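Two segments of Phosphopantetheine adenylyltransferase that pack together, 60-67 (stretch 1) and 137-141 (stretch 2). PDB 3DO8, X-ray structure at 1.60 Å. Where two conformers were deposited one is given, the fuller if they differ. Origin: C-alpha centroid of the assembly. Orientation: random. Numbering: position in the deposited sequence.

Stretch 1 (60-67) RYVMRKYG
Stretch 2, residues 137-141: KRGEI

The last turns of a helix (60-66) pack against an irregular, extended segment (137-141), burying 249 Å² in total with no hydrogen bond across the contact. Within the helix Arg64 N, Lys65 N and Tyr66 N bond to Arg60 O, Tyr61 O and Val62 O (2.9, 3.0 and 2.8 Å), and Gly67 N to Met63 O (2.9 Å). The helix loosens at Lys65 (-94/-28) and Tyr66 (-123/-9); Gly67 leaves it at 76/20, a positive phi that favours glycine. Arg138 (-70/142), Gly139 (146/178) and Glu140 (-88/153) run extended past the helix end, Tyr66 CA 5.5 Å from Gly139 CA. Tyr66 (m, chi2 -87°) supplies the largest covered area: its CB points sideways, but the ring reaches across, placing CE1 3.3 Å from Gly139 N and OH, hydrogen-bonded elsewhere in the structure, 3.6 Å from Arg138 CB. Glu140 N lies at the ring edge. Tyr61 (t, chi2 77°) adds OH 4.2 Å from Arg138 CG. Arg138's (m, m, t, chi4 -177°) CA-to-CB bond points toward the helix, as does Lys65's (m, m, t, t) toward segment 137-141. Lys65 O lies 4.4 Å from Gly139 CA; at Gly139's angles a CB would jam against the preceding carbonyl. Gly139 O is buried without a partner. Glu140 (m, t, chi3 -90°) brings OE1 3.8 Å from Tyr66 O, without a hydrogen bond.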

# COMPACT_ATOMS: atom_id res chain seq x y z
N ARG A 60 8.65 -15.43 13.79
CA ARG A 60 7.97 -16.72 13.67
C ARG A 60 6.76 -16.65 12.78
O ARG A 60 6.43 -17.59 12.05
CB ARG A 60 7.56 -17.26 15.03
CG ARG A 60 8.70 -17.70 15.85
CD ARG A 60 8.19 -18.57 17.01
NE ARG A 60 9.24 -18.75 18.01
CZ ARG A 60 9.35 -18.03 19.12
NH1 ARG A 60 8.47 -17.06 19.39
NH2 ARG A 60 10.36 -18.27 19.94
N TYR A 61 6.06 -15.52 12.89
CA TYR A 61 4.85 -15.28 12.06
C TYR A 61 5.23 -15.25 10.58
O TYR A 61 4.63 -15.92 9.73
CB TYR A 61 4.12 -13.99 12.48
CG TYR A 61 3.05 -13.66 11.49
CD1 TYR A 61 1.85 -14.34 11.49
CD2 TYR A 61 3.26 -12.70 10.49
CE1 TYR A 61 0.90 -14.10 10.57
CE2 TYR A 61 2.29 -12.43 9.53
CZ TYR A 61 1.09 -13.14 9.58
OH TYR A 61 0.09 -12.97 8.68
N VAL A 62 6.23 -14.44 10.26
CA VAL A 62 6.72 -14.34 8.88
C VAL A 62 7.24 -15.69 8.34
O VAL A 62 6.95 -16.06 7.20
CB VAL A 62 7.73 -13.20 8.72
CG1 VAL A 62 8.34 -13.23 7.30
CG2 VAL A 62 7.02 -11.85 9.04
N MET A 63 8.00 -16.42 9.15
CA MET A 63 8.45 -17.75 8.73
C MET A 63 7.27 -18.65 8.42
O MET A 63 7.23 -19.30 7.36
CB MET A 63 9.34 -18.39 9.80
CG MET A 63 9.85 -19.79 9.43
SD MET A 63 10.84 -19.92 7.86
CE MET A 63 12.04 -19.22 8.65
N ARG A 64 6.31 -18.69 9.34
CA ARG A 64 5.12 -19.56 9.22
C ARG A 64 4.28 -19.28 7.97
O ARG A 64 3.86 -20.22 7.29
CB ARG A 64 4.28 -19.39 10.49
CG ARG A 64 3.14 -20.35 10.67
CD ARG A 64 2.74 -20.46 12.16
NE ARG A 64 2.35 -19.18 12.79
CZ ARG A 64 3.15 -18.42 13.57
NH1 ARG A 64 4.41 -18.77 13.80
NH2 ARG A 64 2.67 -17.28 14.11
N LYS A 65 4.07 -18.00 7.64
CA LYS A 65 3.20 -17.56 6.53
C LYS A 65 3.92 -17.32 5.21
O LYS A 65 3.32 -17.46 4.15
CB LYS A 65 2.41 -16.31 6.91
CG LYS A 65 1.42 -16.54 8.00
CD LYS A 65 0.31 -17.48 7.59
CE LYS A 65 -0.81 -17.54 8.63
NZ LYS A 65 -1.90 -18.46 8.17
N TYR A 66 5.19 -16.95 5.27
CA TYR A 66 5.95 -16.54 4.08
C TYR A 66 7.20 -17.33 3.79
O TYR A 66 7.80 -17.16 2.72
CB TYR A 66 6.31 -15.05 4.11
CG TYR A 66 5.07 -14.19 4.19
CD1 TYR A 66 4.39 -13.79 3.03
CD2 TYR A 66 4.52 -13.79 5.42
CE1 TYR A 66 3.22 -13.01 3.11
CE2 TYR A 66 3.37 -13.02 5.48
CZ TYR A 66 2.69 -12.67 4.33
OH TYR A 66 1.55 -11.87 4.44
N GLY A 67 7.61 -18.18 4.73
CA GLY A 67 8.70 -19.12 4.49
C GLY A 67 10.09 -18.52 4.51
O GLY A 67 11.04 -19.16 4.01
N LYS A 137 -5.50 -13.33 0.98
CA LYS A 137 -4.66 -14.51 0.89
C LYS A 137 -3.20 -14.11 1.11
O LYS A 137 -2.58 -13.49 0.24
CB LYS A 137 -4.87 -15.20 -0.45
CG LYS A 137 -6.31 -15.69 -0.66
CD LYS A 137 -6.53 -17.10 -0.13
CE LYS A 137 -5.96 -18.15 -1.09
NZ LYS A 137 -6.57 -19.50 -0.89
N ARG A 138 -2.67 -14.45 2.29
CA ARG A 138 -1.27 -14.16 2.64
C ARG A 138 -0.31 -15.01 1.84
O ARG A 138 -0.56 -16.19 1.60
CB ARG A 138 -0.98 -14.44 4.12
CG ARG A 138 -1.87 -13.73 5.09
CD ARG A 138 -2.14 -12.32 4.67
NE ARG A 138 -2.70 -11.54 5.77
CZ ARG A 138 -3.10 -10.27 5.67
NH1 ARG A 138 -3.02 -9.60 4.52
NH2 ARG A 138 -3.58 -9.67 6.74
N GLY A 139 0.79 -14.39 1.45
CA GLY A 139 1.85 -15.08 0.73
C GLY A 139 2.48 -14.12 -0.26
O GLY A 139 2.09 -12.97 -0.35
N GLU A 140 3.50 -14.60 -0.96
CA GLU A 140 4.01 -13.89 -2.12
C GLU A 140 3.16 -14.39 -3.28
O GLU A 140 2.62 -15.49 -3.22
CB GLU A 140 5.50 -14.16 -2.27
CG GLU A 140 6.27 -13.66 -1.05
CD GLU A 140 7.75 -14.01 -1.04
OE1 GLU A 140 8.10 -15.09 -0.50
OE2 GLU A 140 8.56 -13.17 -1.52
N ILE A 141 3.00 -13.56 -4.32
CA ILE A 141 2.11 -13.90 -5.43
C ILE A 141 2.83 -14.64 -6.59
O ILE A 141 2.23 -15.47 -7.26
CB ILE A 141 1.36 -12.63 -5.98
CG1 ILE A 141 2.32 -11.70 -6.72
CG2 ILE A 141 0.65 -11.85 -4.86
CD1 ILE A 141 1.65 -10.50 -7.30